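Local coordinates for protein Mono(ADP-ribosyl)transferase SpvB (Salmonella typhimurium, PDB 2GWM) that probably transfers ADP-ribose from NAD+ to actin through this ADP-ribosyltransferase domain, blocking filament assembly and breaking down the host cytoskeleton, at residues A[41-45]-A[46-50]; A[149-152]-A[153-157]; A[172-175]-A[176-179]. One frame throughout, in Å; residues are numbered along the deposited sequence.

Interaction 1. Residues A[41-45]-A[46-50]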
ATOM      1  N   ASP A  41      23.790  -1.649  -7.339  1.00 22.49           N
ATOM      2  CA  ASP A  41      24.562  -2.548  -8.232  1.00 23.28           C
ATOM      3  C   ASP A  41      23.774  -3.423  -9.144  1.00 21.90           C
ATOM      4  O   ASP A  41      24.355  -4.296  -9.796  1.00 22.67           O
ATOM      5  CB  ASP A  41      25.600  -3.369  -7.439  1.00 25.68           C
ATOM      6  CG  ASP A  41      26.554  -2.513  -6.711  1.00 30.59           C
ATOM      7  OD1 ASP A  41      27.092  -1.552  -7.307  1.00 32.64           O
ATOM      8  OD2 ASP A  41      26.718  -2.749  -5.491  1.00 38.29           O
ATOM      9  N   TYR A  42      22.486  -3.138  -9.328  1.00 21.00           N
ATOM     10  CA  TYR A  42      21.774  -3.851 -10.356  1.00 21.25           C
ATOM     11  C   TYR A  42      22.244  -3.458 -11.749  1.00 22.69           C
ATOM     12  O   TYR A  42      22.100  -4.218 -12.680  1.00 24.10           O
ATOM     13  CB  TYR A  42      20.261  -3.586 -10.262  1.00 20.89           C
ATOM     14  CG  TYR A  42      19.595  -4.076  -8.993  1.00 20.99           C
ATOM     15  CD1 TYR A  42      19.280  -5.388  -8.841  1.00 22.90           C
ATOM     16  CD2 TYR A  42      19.299  -3.212  -7.953  1.00 21.42           C
ATOM     17  CE1 TYR A  42      18.642  -5.861  -7.714  1.00 19.94           C
ATOM     18  CE2 TYR A  42      18.661  -3.667  -6.824  1.00 20.82           C
ATOM     19  CZ  TYR A  42      18.354  -5.002  -6.689  1.00 20.32           C
ATOM     20  OH  TYR A  42      17.727  -5.400  -5.516  1.00 21.30           O
ATOM     21  N   LEU A  43      22.744  -2.256 -11.902  1.00 22.21           N
ATOM     22  CA  LEU A  43      23.343  -1.813 -13.157  1.00 22.59           C
ATOM     23  C   LEU A  43      24.709  -1.234 -12.909  1.00 24.26           C
ATOM     24  O   LEU A  43      24.990  -0.733 -11.836  1.00 23.58           O
ATOM     25  CB  LEU A  43      22.488  -0.754 -13.833  1.00 21.58           C
ATOM     26  CG  LEU A  43      21.090  -1.253 -14.285  1.00 24.90           C
ATOM     27  CD1 LEU A  43      20.309  -0.033 -14.715  1.00 25.89           C
ATOM     28  CD2 LEU A  43      21.195  -2.257 -15.357  1.00 27.66           C
ATOM     29  N   SER A  44      25.570  -1.288 -13.936  1.00 26.55           N
ATOM     30  CA  SER A  44      26.923  -0.654 -13.845  1.00 28.16           C
ATOM     31  C   SER A  44      27.020   0.873 -14.133  1.00 28.87           C
ATOM     32  O   SER A  44      28.053   1.515 -13.814  1.00 30.42           O
ATOM     33  CB  SER A  44      27.922  -1.395 -14.733  1.00 28.74           C
ATOM     34  OG  SER A  44      27.590  -1.150 -16.086  1.00 32.58           O
ATOM     35  N   THR A  45      25.963   1.447 -14.731  1.00 28.90           N
ATOM     36  CA  THR A  45      25.876   2.902 -15.005  1.00 29.47           C
ATOM     37  C   THR A  45      24.484   3.409 -14.701  1.00 29.21           C
ATOM     38  O   THR A  45      23.560   2.624 -14.590  1.00 28.34           O
ATOM     39  CB  THR A  45      26.210   3.325 -16.487  1.00 29.83           C
ATOM     40  OG1 THR A  45      25.172   2.935 -17.386  1.00 30.06           O
ATOM     41  CG2 THR A  45      27.563   2.759 -16.962  1.00 30.60           C
ATOM     42  N   ASN A  46      24.344   4.728 -14.588  1.00 29.16           N
ATOM     43  CA  ASN A  46      23.005   5.362 -14.501  1.00 29.69           C
ATOM     44  C   ASN A  46      22.397   5.737 -15.875  1.00 30.03           C
ATOM     45  O   ASN A  46      21.361   6.435 -15.955  1.00 29.93           O
ATOM     46  CB  ASN A  46      23.031   6.583 -13.572  1.00 29.89           C
ATOM     47  CG  ASN A  46      23.966   7.695 -14.074  1.00 30.71           C
ATOM     48  OD1 ASN A  46      24.547   7.565 -15.138  1.00 31.87           O
ATOM     49  ND2 ASN A  46      24.079   8.808 -13.310  1.00 31.20           N
ATOM     50  N   GLU A  47      23.043   5.268 -16.947  1.00 30.93           N
ATOM     51  CA  GLU A  47      22.547   5.447 -18.309  1.00 31.23           C
ATOM     52  C   GLU A  47      22.419   4.123 -19.083  1.00 30.60           C
ATOM     53  O   GLU A  47      23.103   3.947 -20.089  1.00 29.82           O
ATOM     54  CB  GLU A  47      23.470   6.409 -19.055  1.00 31.72           C
ATOM     55  CG  GLU A  47      23.166   7.865 -18.721  1.00 33.54           C
ATOM     56  CD  GLU A  47      24.307   8.807 -19.056  1.00 36.67           C
ATOM     57  OE1 GLU A  47      25.091   8.506 -19.994  1.00 39.93           O
ATOM     58  OE2 GLU A  47      24.429   9.844 -18.365  1.00 41.22           O
ATOM     59  N   PRO A  48      21.529   3.204 -18.632  1.00 28.93           N
ATOM     60  CA  PRO A  48      21.233   1.927 -19.293  1.00 29.36           C
ATOM     61  C   PRO A  48      20.294   2.072 -20.480  1.00 29.26           C
ATOM     62  O   PRO A  48      19.582   3.095 -20.583  1.00 28.87           O
ATOM     63  CB  PRO A  48      20.431   1.177 -18.219  1.00 28.56           C
ATOM     64  CG  PRO A  48      19.715   2.288 -17.482  1.00 29.92           C
ATOM     65  CD  PRO A  48      20.745   3.361 -17.393  1.00 29.82           C
ATOM     66  N   SER A  49      20.225   1.022 -21.314  1.00 28.74           N
ATOM     67  CA  SER A  49      19.188   0.919 -22.325  1.00 29.09           C
ATOM     68  C   SER A  49      17.819   0.706 -21.686  1.00 29.52           C
ATOM     69  O   SER A  49      17.716   0.313 -20.518  1.00 28.80           O
ATOM     70  CB  SER A  49      19.482  -0.235 -23.296  1.00 29.69           C
ATOM     71  OG  SER A  49      19.225  -1.506 -22.708  1.00 29.34           O
ATOM     72  N   ASP A  50      16.765   0.909 -22.467  1.00 29.57           N
ATOM     73  CA  ASP A  50      15.430   0.734 -21.922  1.00 30.12           C
ATOM     74  C   ASP A  50      15.178  -0.722 -21.485  1.00 29.61           C
ATOM     75  O   ASP A  50      14.528  -0.960 -20.470  1.00 29.25           O
ATOM     76  CB  ASP A  50      14.355   1.216 -22.880  1.00 30.56           C
ATOM     77  CG  ASP A  50      14.374   2.717 -23.082  1.00 33.34           C
ATOM     78  OD1 ASP A  50      15.132   3.436 -22.381  1.00 35.62           O
ATOM     79  OD2 ASP A  50      13.629   3.176 -23.978  1.00 37.34           O
TER
HETATM   80  O   HOH W   1      26.144   4.168 -19.967  1.00 68.20           O

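Interaction 2. Residues A[149-152]-A[153-157]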
ATOM      1  N   MET A 149       1.391  -3.525   7.744  1.00 22.31           N
ATOM      2  CA  MET A 149       1.279  -4.752   6.972  1.00 21.96           C
ATOM      3  C   MET A 149       1.384  -4.360   5.501  1.00 21.24           C
ATOM      4  O   MET A 149       0.572  -3.574   4.993  1.00 21.13           O
ATOM      5  CB  MET A 149      -0.080  -5.412   7.190  1.00 22.37           C
ATOM      6  CG  MET A 149      -0.267  -6.514   6.218  1.00 25.51           C
ATOM      7  SD  MET A 149      -1.381  -7.773   6.756  1.00 27.83           S
ATOM      8  CE  MET A 149      -0.038  -8.476   7.531  1.00 26.27           C
ATOM      9  N   LEU A 150       2.433  -4.832   4.826  1.00 20.11           N
ATOM     10  CA  LEU A 150       2.678  -4.486   3.448  1.00 20.39           C
ATOM     11  C   LEU A 150       2.309  -5.710   2.600  1.00 19.59           C
ATOM     12  O   LEU A 150       2.572  -6.853   2.971  1.00 18.62           O
ATOM     13  CB  LEU A 150       4.176  -4.153   3.254  1.00 19.69           C
ATOM     14  CG  LEU A 150       4.514  -3.606   1.879  1.00 20.54           C
ATOM     15  CD1 LEU A 150       4.002  -2.267   1.670  1.00 21.23           C
ATOM     16  CD2 LEU A 150       6.042  -3.556   1.743  1.00 21.14           C
ATOM     17  N   PHE A 151       1.690  -5.436   1.452  1.00 19.06           N
ATOM     18  CA  PHE A 151       1.322  -6.415   0.468  1.00 19.37           C
ATOM     19  C   PHE A 151       2.130  -6.195  -0.792  1.00 18.74           C
ATOM     20  O   PHE A 151       2.377  -5.076  -1.178  1.00 19.22           O
ATOM     21  CB  PHE A 151      -0.176  -6.247   0.127  1.00 19.97           C
ATOM     22  CG  PHE A 151      -1.124  -6.645   1.242  1.00 19.54           C
ATOM     23  CD1 PHE A 151      -1.721  -7.873   1.273  1.00 19.25           C
ATOM     24  CD2 PHE A 151      -1.353  -5.785   2.290  1.00 19.14           C
ATOM     25  CE1 PHE A 151      -2.586  -8.237   2.295  1.00 20.48           C
ATOM     26  CE2 PHE A 151      -2.171  -6.139   3.298  1.00 21.67           C
ATOM     27  CZ  PHE A 151      -2.783  -7.354   3.305  1.00 20.65           C
ATOM     28  N   PRO A 152       2.509  -7.289  -1.451  1.00 20.02           N
ATOM     29  CA  PRO A 152       3.208  -7.122  -2.723  1.00 20.08           C
ATOM     30  C   PRO A 152       2.289  -6.676  -3.811  1.00 20.31           C
ATOM     31  O   PRO A 152       1.062  -6.622  -3.633  1.00 19.89           O
ATOM     32  CB  PRO A 152       3.730  -8.534  -3.016  1.00 19.75           C
ATOM     33  CG  PRO A 152       2.693  -9.431  -2.419  1.00 19.92           C
ATOM     34  CD  PRO A 152       2.282  -8.687  -1.136  1.00 20.62           C
ATOM     35  N   PRO A 153       2.852  -6.322  -4.964  1.00 18.66           N
ATOM     36  CA  PRO A 153       2.046  -5.861  -6.102  1.00 19.37           C
ATOM     37  C   PRO A 153       0.955  -6.831  -6.527  1.00 18.60           C
ATOM     38  O   PRO A 153       1.121  -8.044  -6.407  1.00 20.63           O
ATOM     39  CB  PRO A 153       3.085  -5.698  -7.218  1.00 19.79           C
ATOM     40  CG  PRO A 153       4.303  -5.432  -6.525  1.00 19.29           C
ATOM     41  CD  PRO A 153       4.285  -6.288  -5.296  1.00 20.23           C
ATOM     42  N   ASN A 154      -0.154  -6.259  -7.048  1.00 19.31           N
ATOM     43  CA  ASN A 154      -1.265  -6.957  -7.652  1.00 19.88           C
ATOM     44  C   ASN A 154      -2.207  -7.589  -6.638  1.00 20.33           C
ATOM     45  O   ASN A 154      -2.843  -8.587  -6.943  1.00 21.04           O
ATOM     46  CB  ASN A 154      -0.850  -7.974  -8.698  1.00 19.87           C
ATOM     47  CG  ASN A 154       0.061  -7.375  -9.707  1.00 20.78           C
ATOM     48  OD1 ASN A 154      -0.215  -6.290 -10.214  1.00 23.19           O
ATOM     49  ND2 ASN A 154       1.178  -8.079  -9.993  1.00 25.95           N
ATOM     50  N   THR A 155      -2.344  -6.966  -5.471  1.00 19.42           N
ATOM     51  CA  THR A 155      -3.429  -7.382  -4.557  1.00 19.80           C
ATOM     52  C   THR A 155      -4.777  -7.166  -5.210  1.00 18.78           C
ATOM     53  O   THR A 155      -5.040  -6.114  -5.760  1.00 20.51           O
ATOM     54  CB  THR A 155      -3.382  -6.596  -3.245  1.00 19.41           C
ATOM     55  OG1 THR A 155      -2.079  -6.639  -2.632  1.00 22.30           O
ATOM     56  CG2 THR A 155      -4.362  -7.144  -2.259  1.00 19.99           C
ATOM     57  N   LYS A 156      -5.627  -8.184  -5.142  1.00 19.76           N
ATOM     58  CA  LYS A 156      -6.986  -8.104  -5.628  1.00 20.34           C
ATOM     59  C   LYS A 156      -7.932  -7.910  -4.433  1.00 21.26           C
ATOM     60  O   LYS A 156      -7.881  -8.642  -3.465  1.00 22.55           O
ATOM     61  CB  LYS A 156      -7.373  -9.378  -6.323  1.00 20.06           C
ATOM     62  CG  LYS A 156      -8.563  -9.284  -7.207  1.00 25.13           C
ATOM     63  CD  LYS A 156      -8.808 -10.601  -7.896  1.00 26.43           C
ATOM     64  CE  LYS A 156      -7.856 -10.907  -9.035  1.00 28.84           C
ATOM     65  NZ  LYS A 156      -8.124 -12.303  -9.651  1.00 27.05           N
ATOM     66  N   LEU A 157      -8.794  -6.939  -4.584  1.00 23.02           N
ATOM     67  CA  LEU A 157      -9.794  -6.676  -3.572  1.00 24.49           C
ATOM     68  C   LEU A 157     -11.169  -6.462  -4.116  1.00 23.96           C
ATOM     69  O   LEU A 157     -11.379  -5.853  -5.153  1.00 27.80           O
ATOM     70  CB  LEU A 157      -9.451  -5.446  -2.842  1.00 26.48           C
ATOM     71  CG  LEU A 157      -8.016  -5.367  -2.290  1.00 27.31           C
ATOM     72  CD1 LEU A 157      -7.320  -4.514  -3.216  1.00 26.73           C
ATOM     73  CD2 LEU A 157      -7.959  -4.808  -0.912  1.00 26.12           C
TER
HETATM   74  O   HOH W   2      -0.861  -4.734  -4.168  1.00 21.08           O

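Interaction 3. Residues A[172-175]-A[176-179]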
ATOM      1  N   SER A 172     -21.569   4.582  13.781  1.00 18.29           N
ATOM      2  CA  SER A 172     -21.307   3.341  14.486  1.00 18.07           C
ATOM      3  C   SER A 172     -20.136   2.634  13.844  1.00 18.49           C
ATOM      4  O   SER A 172     -19.229   2.213  14.560  1.00 19.17           O
ATOM      5  CB  SER A 172     -22.517   2.437  14.429  1.00 18.75           C
ATOM      6  OG  SER A 172     -22.345   1.270  15.195  1.00 18.78           O
ATOM      7  N   GLN A 173     -20.137   2.520  12.502  1.00 18.38           N
ATOM      8  CA  GLN A 173     -18.992   1.821  11.883  1.00 19.53           C
ATOM      9  C   GLN A 173     -17.711   2.522  12.172  1.00 18.76           C
ATOM     10  O   GLN A 173     -16.671   1.918  12.454  1.00 20.45           O
ATOM     11  CB  GLN A 173     -19.248   1.645  10.404  1.00 19.75           C
ATOM     12  CG  GLN A 173     -20.356   0.645  10.082  1.00 22.09           C
ATOM     13  CD  GLN A 173     -20.310   0.129   8.668  1.00 21.05           C
ATOM     14  OE1 GLN A 173     -19.238  -0.081   8.097  1.00 23.41           O
ATOM     15  NE2 GLN A 173     -21.467  -0.069   8.089  1.00 22.47           N
ATOM     16  N   LEU A 174     -17.737   3.836  12.081  1.00 19.93           N
ATOM     17  CA  LEU A 174     -16.532   4.601  12.337  1.00 19.93           C
ATOM     18  C   LEU A 174     -16.046   4.415  13.756  1.00 20.69           C
ATOM     19  O   LEU A 174     -14.856   4.295  14.023  1.00 21.70           O
ATOM     20  CB  LEU A 174     -16.779   6.083  12.041  1.00 20.30           C
ATOM     21  CG  LEU A 174     -15.575   6.969  11.990  1.00 23.14           C
ATOM     22  CD1 LEU A 174     -14.615   6.523  10.957  1.00 24.38           C
ATOM     23  CD2 LEU A 174     -15.972   8.375  11.783  1.00 22.30           C
ATOM     24  N   SER A 175     -16.974   4.342  14.716  1.00 19.67           N
ATOM     25  CA  SER A 175     -16.630   4.217  16.106  1.00 19.19           C
ATOM     26  C   SER A 175     -15.970   2.871  16.423  1.00 20.31           C
ATOM     27  O   SER A 175     -15.319   2.741  17.438  1.00 22.85           O
ATOM     28  CB  SER A 175     -17.898   4.346  16.952  1.00 19.06           C
ATOM     29  OG  SER A 175     -18.676   3.181  16.949  1.00 21.80           O
ATOM     30  N   LYS A 176     -16.172   1.907  15.534  1.00 21.41           N
ATOM     31  CA  LYS A 176     -15.634   0.542  15.698  1.00 22.32           C
ATOM     32  C   LYS A 176     -14.345   0.356  14.927  1.00 23.92           C
ATOM     33  O   LYS A 176     -13.769  -0.732  14.914  1.00 25.25           O
ATOM     34  CB  LYS A 176     -16.721  -0.501  15.355  1.00 22.98           C
ATOM     35  CG  LYS A 176     -17.931  -0.332  16.268  1.00 23.43           C
ATOM     36  CD  LYS A 176     -18.868  -1.470  16.255  1.00 22.68           C
ATOM     37  CE  LYS A 176     -20.032  -1.242  17.192  1.00 23.20           C
ATOM     38  NZ  LYS A 176     -20.611  -2.574  17.547  1.00 21.83           N
ATOM     39  N   LEU A 177     -13.869   1.434  14.291  1.00 23.22           N
ATOM     40  CA  LEU A 177     -12.487   1.483  13.723  1.00 24.99           C
ATOM     41  C   LEU A 177     -11.547   2.173  14.730  1.00 24.17           C
ATOM     42  O   LEU A 177     -11.932   3.021  15.472  1.00 27.49           O
ATOM     43  CB  LEU A 177     -12.513   2.158  12.341  1.00 23.96           C
ATOM     44  CG  LEU A 177     -13.448   1.545  11.294  1.00 26.37           C
ATOM     45  CD1 LEU A 177     -13.484   2.317  10.017  1.00 29.47           C
ATOM     46  CD2 LEU A 177     -13.139   0.105  10.993  1.00 31.22           C
ATOM     47  N   ARG A 178     -10.242   1.829  14.753  1.00 28.20           N
ATOM     48  CA  ARG A 178      -9.264   2.631  15.536  1.00 27.70           C
ATOM     49  C   ARG A 178      -8.636   3.604  14.534  1.00 26.97           C
ATOM     50  O   ARG A 178      -8.228   3.242  13.455  1.00 27.56           O
ATOM     51  CB  ARG A 178      -8.131   1.807  16.206  1.00 30.21           C
ATOM     52  CG  ARG A 178      -7.146   2.702  17.079  1.00 33.33           C
ATOM     53  CD  ARG A 178      -6.125   1.898  17.933  1.00 36.02           C
ATOM     54  NE  ARG A 178      -4.753   2.452  17.900  1.00 39.50           N
ATOM     55  CZ  ARG A 178      -3.650   1.797  18.301  1.00 42.14           C
ATOM     56  NH1 ARG A 178      -3.729   0.558  18.794  1.00 44.68           N
ATOM     57  NH2 ARG A 178      -2.452   2.379  18.217  1.00 44.59           N
ATOM     58  N   LEU A 179      -8.746   4.863  14.865  1.00 25.14           N
ATOM     59  CA  LEU A 179      -8.269   5.920  13.990  1.00 25.36           C
ATOM     60  C   LEU A 179      -7.030   6.526  14.621  1.00 24.18           C
ATOM     61  O   LEU A 179      -6.867   6.544  15.839  1.00 26.59           O
ATOM     62  CB  LEU A 179      -9.361   7.001  13.862  1.00 25.16           C
ATOM     63  CG  LEU A 179     -10.634   6.419  13.226  1.00 27.97           C
ATOM     64  CD1 LEU A 179     -11.736   7.495  13.322  1.00 29.84           C
ATOM     65  CD2 LEU A 179     -10.439   5.971  11.786  1.00 31.37           C
TER
HETATM   66  O   HOH W   3     -12.350   2.221  18.242  1.00 35.21           O

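Interaction 1. Residues A[41-45]-A[46-50]
Thr45 and Glu47 close a small turn in the exposed loop between helix 30-39 and helix 50-69. Followed outward, Thr45 begins with CB, which merely carries the branch over the Thr45-Asn46 peptide. There its two tips part company. OG1 is set between the backbone N and the carbonyl carbon (chi1 72°), a placement that folds the hydroxyl forward over the chain, while CG2 lies anti to the carbonyl carbon. OG1 thus reaches Glu47 N and accepts its hydrogen at 3.2 Å; the N-H points at the oxygen with an angle of 146°, moderately bent. A side-chain oxygen bound to the amide two residues on is an ST turn. The same Thr45 OG1 meets a water at 3.0 Å, and that water donates to Glu47 O at 3.1 Å, so the hydroxyl is linked to both polar backbone atoms of Glu47, one directly and one through solvent.

Beyond this turn the chain has curled enough for Leu43 to meet Pro48. Leu43 CD1 lies 3.7 Å from Pro48 CG and equally near Pro48 CB, the two side chains crossing at about a right angle. Both extend the patch onto the helices: Leu43 touches Leu37 and Ala56, Pro48 touches Lys34 and Phe53. Asn46 turns its amide elsewhere, ND2 bonding Glu35 of helix 30-39. Just after Pro48, Ser49 is the N-cap of helix 50-69, its hydroxyl capping a backbone N just beyond and its own N bonded to the Glu52 carboxylate, consistent with a capping box. Chemically, then, the loop divides its work: the Thr45 hydroxyl and the water serve the backbone polar atoms of Glu47, and the leucine-proline pair packs on both of the helices it joins.

Interaction 2. Residues A[149-152]-A[153-157]
Two consecutive prolines, Pro152 and Pro153, carry the chain out of strand 149-151 through a trans peptide, and a water sits within the turn they begin. Because the peptide is trans, Pro153 CD lies on the side of Pro152 CA and is pressed to 3.2 Å from Pro152 CB, tighter than a usual van der Waals contact. The water appears to donate to Pro152 O at 2.7 Å and accepts from Thr155 N at 3.0 Å, bridging the mouth of the turn.

Thr155 reaches back across it. With OG1 beside its backbone N and anti to the carbonyl carbon (chi1 -52°), the hydroxyl lies 3.4 Å from Phe151 CB and comes at the ring obliquely, 4.0 Å from Phe151 CG. The same Thr155 OG1 is 3.3 Å from Pro152 O. Asn154, with a positive phi of 78°, pairs together with Thr155 against Asp106 in a G1 beta bulge that starts the chain along the neighbouring sheet. Phe151 meanwhile packs on Met110 and Thr112 of strand 110-112, and Pro153 on Leu23 of helix 3-24.

Neither proline has an amide hydrogen to offer the turn. The bridge between Pro152 O and Thr155 N therefore runs through this water, which serves the backbone while Phe151 and Pro153 spend their apolar surfaces on the surrounding strand and helix, at the end of the strand that directly follows Glu148, a predicted active-site residue.

Interaction 3. Residues A[172-175]-A[176-179]
Leu174 has CG anti to its own N (chi1 -168°), whereas Leu179 holds its CG beside N and anti to the carbonyl carbon; these different settings bring the two side chains together at about a right angle. Leu174 CD1 and Leu179 CD1 meet at 3.9 Å, and Leu174 CG lies only slightly farther from Leu179 CD1. Leu177 comes in between along the chain, its CG resting 3.4 Å from Gln173 O.

The backbone turns over two i to i+3 bonds: Lys176 N to Gln173 O at 3.1 Å and Leu177 N to Leu174 O at 3.0 Å. Ser172 O receives a shorter bond from within the helix, Ser175 OG at 2.6 Å, and a weak one from Lys176 N. Lys176 runs extended past this carbonyl, its CG 3.3 Å from Ser172 O and its CE near Ser172 OG. One water donates to both Ser175 O and Leu177 O, linking these two carbonyls across the turn.

The leucines face the body of the domain: Leu174 touches Ile193 and Leu177 touches Ile123. Gln173 packs beside them on Ile193, with NE2 bonded to Asp169. The bond from Leu177 N to Leu174 O, with Ser175 and Lys176 in helix-like backbone conformations between them, makes a type I beta turn. It carries the chain from helix 168-175 into a loop that lies against strands 122-127 and 192-198 in the mixed sheet of the ADP-ribosyltransferase fold.

In the fold
All three are tight local turns within one ADP-ribosyltransferase domain, met in series along the chain. Interaction 2 lies innermost, its centre about 7 Å from that of the chain, while interactions 1 and 3 sit on the surface on opposite sides, with centres 48 Å apart. Strand 155-164, entered from interaction 2, leads on toward helix 168-175, which ends in interaction 3; the nearest atoms of these two contacts are about 13 Å apart. The predicted active site lies closest to interaction 2, where the Phe151 side chain is about 7 Å from that of Ser111. In interaction 3, the Leu177 side chain is about 10 Å from that of Arg81, also predicted to be in the active site. Interaction 1 is remote from these residues.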